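Local coordinates for protein alkaline phosphatase D (Bacillus subtilis, PDB 2YEQ) that hydrolyses phosphate esters, acting as a phosphodiesterase and alkaline phosphatase with an active site that contains iron and calcium, at residues 281-286 and 301-306; 328-333 and 350-355. All blocks are in the same frame, centred on the assembly; numbering follows the deposited sequence.

Leaving strand 271-275, the chain enters a long connection whose first loop is closed by contact 1, where 281-286 meets 301-306 around strand 291-292 and helix 296-299. Helix 308-320 then leads to strand 325-329, which lies next to strand 271-275 and parallel to it. Contact 2 follows in series: 328-333, at the end of that strand, meets 350-355 and closes a second loop, which includes strand 347-348, before helix 356-368. The loops neither nest nor cross, but they touch. Tyr355 OH probably bonds to Asp283 O, and Arg303 NH1 to Gly354 O, while Arg282 forms a salt bridge with Asp350, tying the loops together.

Contact 1 of 2, residues 281-286 and 301-306; sequences YRDDQA and PNRTLL. With NA (sodium ion), chain B; EDO (1,2-ethanediol), chain L.
Arg282 and Leu305 run alongside each other in the same direction in the buried part of the contact. Leu305 CD2 rests over one face of the Arg282 guanidinium, off its centre, 3.5 Å from Arg282 CZ. Arg282 CG is set between the backbone N and the carbonyl carbon (chi1 64°), and further bends at chi2 and chi3 shape the chain, whose NE bonds to Thr278 O and whose NH1 pairs with Asp350. The backbones are close here, with Arg282 CA 3.3 Å from Leu305 O. One residue on, Asp283 N donates to Thr304 O at 2.9 Å in a nearly straight bond. Thr304 N returns a bond of 3.0 Å to Asp283 OD2, met from above the carboxylate plane, while Thr304 CG2 touches the same oxygen and its OG1 bonds to Gly307 N. Both loops belong to the beta-alpha-beta crossover between parallel strands 271-275 and 325-329 of the calcineurin-like phosphatase domain; 301-306 leads directly into helix 308-320.

Toward Asp284 the packing gives way to polar groups, waters and an ethanediol. Arg303 NH2 donates almost straight to Asp284 O at 2.8 Å, the oxygen lying in the guanidinium plane; NH1 turns to Gly354 O, and Ala286 CB covers one face near the rim. Water 3 accepts from both Arg303 NH2 and Ala286 N. Asp284 O is gripped a second time by O1 of the ethanediol, probably from the crystallisation liquor. At this end, Asp284 OD1 (2.2 Å) and Gln285 OE1 (2.4 Å) bind a sodium ion together with four waters, while Gln285 NE2 bonds to Asp350 OD1.

Contact 2 of 2, residues 328-333 and 350-355; sequences LAQQIF and DSWDGY. With PE5 (3,6,9,12,15,18,21,24-octaoxahexacosan-1-ol), chain E.
With CG placed between the backbone N and the carbonyl carbon (chi1 61°) and the chain bent again at chi2, Gln330 folds its amide back over its own loop and meets the indole of Trp352. Trp352 NE1 donates to Gln330 OE1 at 2.8 Å, nearly straight and in the ring plane, yet it comes from above the amide plane, the two planes being 61° apart. Ile332 N reaches the same oxygen at 3.3 Å from the opposite face, and Gln330 NE2 donates to Ile332 O at 2.8 Å. These three bonds, two of them on OE1, fix the rotation of the amide. An alanine in place of Gln330 would probably leave the indole N-H without its acceptor, and Ile332 N and O without their side-chain partners.

Ile332 crosses Trp352 at about a right angle; Ile332 CG1 lies 3.6 Å from Trp352 CD1, and Ile332 CD1 comes to 3.4 Å from Asp350 O. Next to this apolar contact, Trp352 N donates to Phe333 O at 3.0 Å. Water 7 donates to that carbonyl and accepts from Asp353 N, while water 8 joins Phe333 N to Ser351 OG, which also bonds to Ser348 OG. Phe333 turns its ring away to stack on Trp337. The arrangement joins the loop after strand 325-329 to the 3-10 turn before helix 356-368. The side chain of Asp350, which bonds to Gln285 NE2 and is salt-bridged to Arg279 and Arg282, has its nearest atom about 5 Å from a bound calcium ion: a buried loop pair beside the metal-binding region of a calcineurin-like phosphatase domain.

Contact 1 of 2, residues 281-286 and 301-306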
# COMPACT_ATOMS: atom_id res chain seq x y z
N TYR A 281 -9.06 -12.60 -4.40
CA TYR A 281 -9.20 -13.93 -4.97
C TYR A 281 -8.69 -15.03 -4.06
O TYR A 281 -8.82 -16.21 -4.40
CB TYR A 281 -8.47 -14.02 -6.30
CG TYR A 281 -8.64 -12.81 -7.18
CD1 TYR A 281 -9.81 -12.59 -7.90
CD2 TYR A 281 -7.61 -11.87 -7.29
CE1 TYR A 281 -9.95 -11.46 -8.70
CE2 TYR A 281 -7.74 -10.76 -8.08
CZ TYR A 281 -8.91 -10.55 -8.79
OH TYR A 281 -8.99 -9.41 -9.59
N ARG A 282 -8.15 -14.69 -2.90
CA ARG A 282 -7.50 -15.68 -2.08
C ARG A 282 -8.47 -16.66 -1.40
O ARG A 282 -9.61 -16.29 -1.05
CB ARG A 282 -6.63 -15.03 -1.01
CG ARG A 282 -7.36 -14.20 0.03
CD ARG A 282 -6.71 -14.29 1.36
NE ARG A 282 -5.55 -13.42 1.45
CZ ARG A 282 -4.72 -13.38 2.48
NH1 ARG A 282 -4.86 -14.22 3.51
NH2 ARG A 282 -3.73 -12.48 2.49
N ASP A 283 -7.96 -17.87 -1.16
CA ASP A 283 -8.65 -18.82 -0.31
C ASP A 283 -8.54 -18.40 1.14
O ASP A 283 -7.66 -17.61 1.51
CB ASP A 283 -8.07 -20.22 -0.51
CG ASP A 283 -8.49 -20.85 -1.84
OD1 ASP A 283 -9.58 -20.51 -2.37
OD2 ASP A 283 -7.72 -21.68 -2.36
N ASP A 284 -9.42 -18.97 1.96
CA ASP A 284 -9.55 -18.64 3.36
C ASP A 284 -8.27 -19.00 4.08
O ASP A 284 -7.61 -19.99 3.71
CB ASP A 284 -10.73 -19.44 3.95
CG ASP A 284 -11.29 -18.85 5.22
OD1 ASP A 284 -10.99 -17.68 5.62
OD2 ASP A 284 -12.07 -19.62 5.86
N GLN A 285 -7.95 -18.24 5.11
CA GLN A 285 -6.83 -18.59 5.98
C GLN A 285 -7.05 -19.94 6.70
O GLN A 285 -8.14 -20.22 7.23
CB GLN A 285 -6.56 -17.51 7.02
CG GLN A 285 -6.28 -16.11 6.43
CD GLN A 285 -7.53 -15.27 6.28
OE1 GLN A 285 -8.65 -15.82 6.32
NE2 GLN A 285 -7.37 -13.94 6.11
N ALA A 286 -6.00 -20.76 6.72
CA ALA A 286 -6.01 -22.06 7.37
C ALA A 286 -5.88 -21.93 8.85
O ALA A 286 -5.41 -20.90 9.37
CB ALA A 286 -4.85 -22.92 6.83
N PRO A 301 -2.11 -28.17 -1.38
CA PRO A 301 -1.54 -27.58 -2.58
C PRO A 301 -2.53 -26.89 -3.49
O PRO A 301 -2.12 -26.12 -4.36
CB PRO A 301 -0.94 -28.80 -3.33
CG PRO A 301 -1.62 -29.96 -2.77
CD PRO A 301 -1.89 -29.63 -1.34
N ASN A 302 -3.82 -27.17 -3.32
CA ASN A 302 -4.82 -26.49 -4.14
C ASN A 302 -5.07 -25.05 -3.72
O ASN A 302 -5.71 -24.31 -4.46
CB ASN A 302 -6.16 -27.23 -4.09
CG ASN A 302 -6.11 -28.55 -4.82
OD1 ASN A 302 -5.40 -28.68 -5.81
ND2 ASN A 302 -6.87 -29.52 -4.34
N ARG A 303 -4.65 -24.68 -2.53
CA ARG A 303 -4.97 -23.37 -1.99
C ARG A 303 -4.18 -22.29 -2.70
O ARG A 303 -2.99 -22.49 -3.00
CB ARG A 303 -4.71 -23.33 -0.52
CG ARG A 303 -5.75 -24.10 0.27
CD ARG A 303 -5.42 -24.15 1.72
NE ARG A 303 -5.60 -22.86 2.37
CZ ARG A 303 -4.64 -22.10 2.91
NH1 ARG A 303 -3.37 -22.48 2.89
NH2 ARG A 303 -4.96 -20.94 3.47
N THR A 304 -4.86 -21.17 -2.99
CA THR A 304 -4.33 -20.06 -3.77
C THR A 304 -4.41 -18.75 -2.98
O THR A 304 -5.26 -18.60 -2.08
CB THR A 304 -5.12 -19.92 -5.09
OG1 THR A 304 -4.42 -19.03 -5.95
CG2 THR A 304 -6.60 -19.43 -4.86
N LEU A 305 -3.48 -17.84 -3.27
CA LEU A 305 -3.56 -16.43 -2.81
C LEU A 305 -4.00 -15.58 -3.97
O LEU A 305 -4.83 -14.69 -3.82
CB LEU A 305 -2.21 -15.88 -2.34
CG LEU A 305 -1.84 -15.78 -0.88
CD1 LEU A 305 -0.40 -15.19 -0.81
CD2 LEU A 305 -2.80 -14.95 -0.04
N LEU A 306 -3.44 -15.85 -5.15
CA LEU A 306 -3.58 -14.97 -6.29
C LEU A 306 -4.78 -15.30 -7.12
O LEU A 306 -5.28 -14.43 -7.87
CB LEU A 306 -2.36 -15.06 -7.20
CG LEU A 306 -1.00 -14.70 -6.63
CD1 LEU A 306 0.09 -14.93 -7.71
CD2 LEU A 306 -1.00 -13.24 -6.10
NA NA B . -10.79 -16.26 7.33
C1 EDO L . -8.66 -22.55 2.21
O1 EDO L . -8.31 -22.74 3.59
C2 EDO L . -10.14 -22.21 2.09
O2 EDO L . -10.42 -21.61 0.84
O HOH W 1 -6.29 -12.47 -4.22
O HOH W 2 -9.87 -18.14 8.38
O HOH W 3 -3.56 -19.74 5.63
O HOH W 4 -12.81 -16.43 8.38
O HOH W 5 -11.55 -14.36 6.39
O HOH W 6 -9.94 -14.89 9.00

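Contact 2 of 2, residues 328-333 and 350-355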
# COMPACT_ATOMS: atom_id res chain seq x y z
N LEU A 328 7.65 -7.35 -7.36
CA LEU A 328 6.32 -7.70 -6.87
C LEU A 328 5.90 -6.67 -5.82
O LEU A 328 6.38 -6.66 -4.72
CB LEU A 328 6.31 -9.10 -6.25
CG LEU A 328 6.74 -10.32 -7.07
CD1 LEU A 328 6.28 -11.63 -6.35
CD2 LEU A 328 6.23 -10.20 -8.47
N ALA A 329 5.02 -5.76 -6.21
CA ALA A 329 4.51 -4.76 -5.28
C ALA A 329 3.23 -5.36 -4.71
O ALA A 329 2.23 -5.44 -5.42
CB ALA A 329 4.19 -3.49 -6.02
N GLN A 330 3.27 -5.75 -3.45
CA GLN A 330 2.17 -6.53 -2.88
C GLN A 330 2.03 -6.29 -1.39
O GLN A 330 2.66 -5.38 -0.84
CB GLN A 330 2.32 -8.02 -3.26
CG GLN A 330 3.60 -8.68 -2.76
CD GLN A 330 3.44 -9.27 -1.39
OE1 GLN A 330 2.48 -10.02 -1.13
NE2 GLN A 330 4.32 -8.89 -0.49
N GLN A 331 1.18 -7.09 -0.73
CA GLN A 331 0.63 -6.72 0.57
C GLN A 331 1.29 -7.29 1.78
O GLN A 331 1.41 -6.61 2.81
CB GLN A 331 -0.86 -7.13 0.62
CG GLN A 331 -1.77 -6.39 -0.34
CD GLN A 331 -1.62 -6.77 -1.80
OE1 GLN A 331 -1.18 -7.88 -2.15
NE2 GLN A 331 -2.02 -5.85 -2.68
N ILE A 332 1.64 -8.58 1.71
CA ILE A 332 1.88 -9.37 2.90
C ILE A 332 3.26 -10.06 2.93
O ILE A 332 3.92 -10.24 1.91
CB ILE A 332 0.74 -10.43 3.08
CG1 ILE A 332 0.50 -11.16 1.77
CG2 ILE A 332 -0.58 -9.77 3.61
CD1 ILE A 332 -0.26 -12.50 1.93
N PHE A 333 3.67 -10.44 4.12
CA PHE A 333 5.01 -10.99 4.35
C PHE A 333 5.29 -12.23 3.48
O PHE A 333 4.60 -13.25 3.58
CB PHE A 333 5.17 -11.29 5.82
CG PHE A 333 6.59 -11.23 6.33
CD1 PHE A 333 7.50 -12.23 6.04
CD2 PHE A 333 6.99 -10.20 7.17
CE1 PHE A 333 8.82 -12.18 6.55
CE2 PHE A 333 8.28 -10.16 7.69
CZ PHE A 333 9.19 -11.14 7.36
N ASP A 350 -2.14 -15.59 7.69
CA ASP A 350 -2.60 -14.53 6.76
C ASP A 350 -1.52 -14.04 5.78
O ASP A 350 -1.82 -13.32 4.82
CB ASP A 350 -3.13 -13.35 7.57
CG ASP A 350 -3.89 -12.35 6.73
OD1 ASP A 350 -4.85 -12.72 6.00
OD2 ASP A 350 -3.51 -11.15 6.80
N SER A 351 -0.28 -14.48 6.02
CA SER A 351 0.88 -14.16 5.18
C SER A 351 1.18 -15.28 4.19
O SER A 351 0.45 -16.27 4.13
CB SER A 351 2.11 -13.93 6.08
OG SER A 351 1.86 -12.88 7.00
N TRP A 352 2.24 -15.13 3.38
CA TRP A 352 2.58 -16.16 2.40
C TRP A 352 2.95 -17.51 3.06
O TRP A 352 2.69 -18.56 2.46
CB TRP A 352 3.70 -15.72 1.46
CG TRP A 352 3.32 -14.71 0.42
CD1 TRP A 352 3.15 -13.37 0.63
CD2 TRP A 352 3.08 -14.93 -0.95
NE1 TRP A 352 2.83 -12.76 -0.53
CE2 TRP A 352 2.76 -13.70 -1.52
CE3 TRP A 352 3.08 -16.07 -1.77
CZ2 TRP A 352 2.49 -13.55 -2.86
CZ3 TRP A 352 2.81 -15.93 -3.07
CH2 TRP A 352 2.52 -14.68 -3.62
N ASP A 353 3.48 -17.50 4.28
CA ASP A 353 3.72 -18.73 5.03
C ASP A 353 2.40 -19.55 5.24
O ASP A 353 2.46 -20.76 5.49
CB ASP A 353 4.30 -18.45 6.40
CG ASP A 353 5.84 -18.24 6.40
OD1 ASP A 353 6.56 -18.81 5.55
OD2 ASP A 353 6.29 -17.49 7.30
N GLY A 354 1.25 -18.87 5.18
CA GLY A 354 -0.08 -19.50 5.32
C GLY A 354 -0.55 -20.13 4.03
O GLY A 354 -1.56 -20.85 4.01
N TYR A 355 0.16 -19.81 2.94
CA TYR A 355 -0.14 -20.26 1.61
C TYR A 355 1.14 -20.82 0.96
O TYR A 355 1.54 -20.38 -0.12
CB TYR A 355 -0.72 -19.12 0.76
CG TYR A 355 -2.04 -18.55 1.32
CD1 TYR A 355 -2.05 -17.77 2.47
CD2 TYR A 355 -3.27 -18.87 0.72
CE1 TYR A 355 -3.23 -17.28 3.01
CE2 TYR A 355 -4.48 -18.34 1.23
CZ TYR A 355 -4.45 -17.57 2.39
OH TYR A 355 -5.59 -17.07 2.96
C48 PE5 E . 9.22 -23.30 4.22
C50 PE5 E . 7.70 -23.43 4.18
O1 PE5 E . 7.06 -22.30 4.82
C1 PE5 E . 6.41 -22.55 6.08
C2 PE5 E . 4.90 -22.74 5.94
O2 PE5 E . 4.45 -24.12 5.96
O HOH W 7 5.30 -15.34 5.11
O HOH W 8 1.86 -10.09 6.38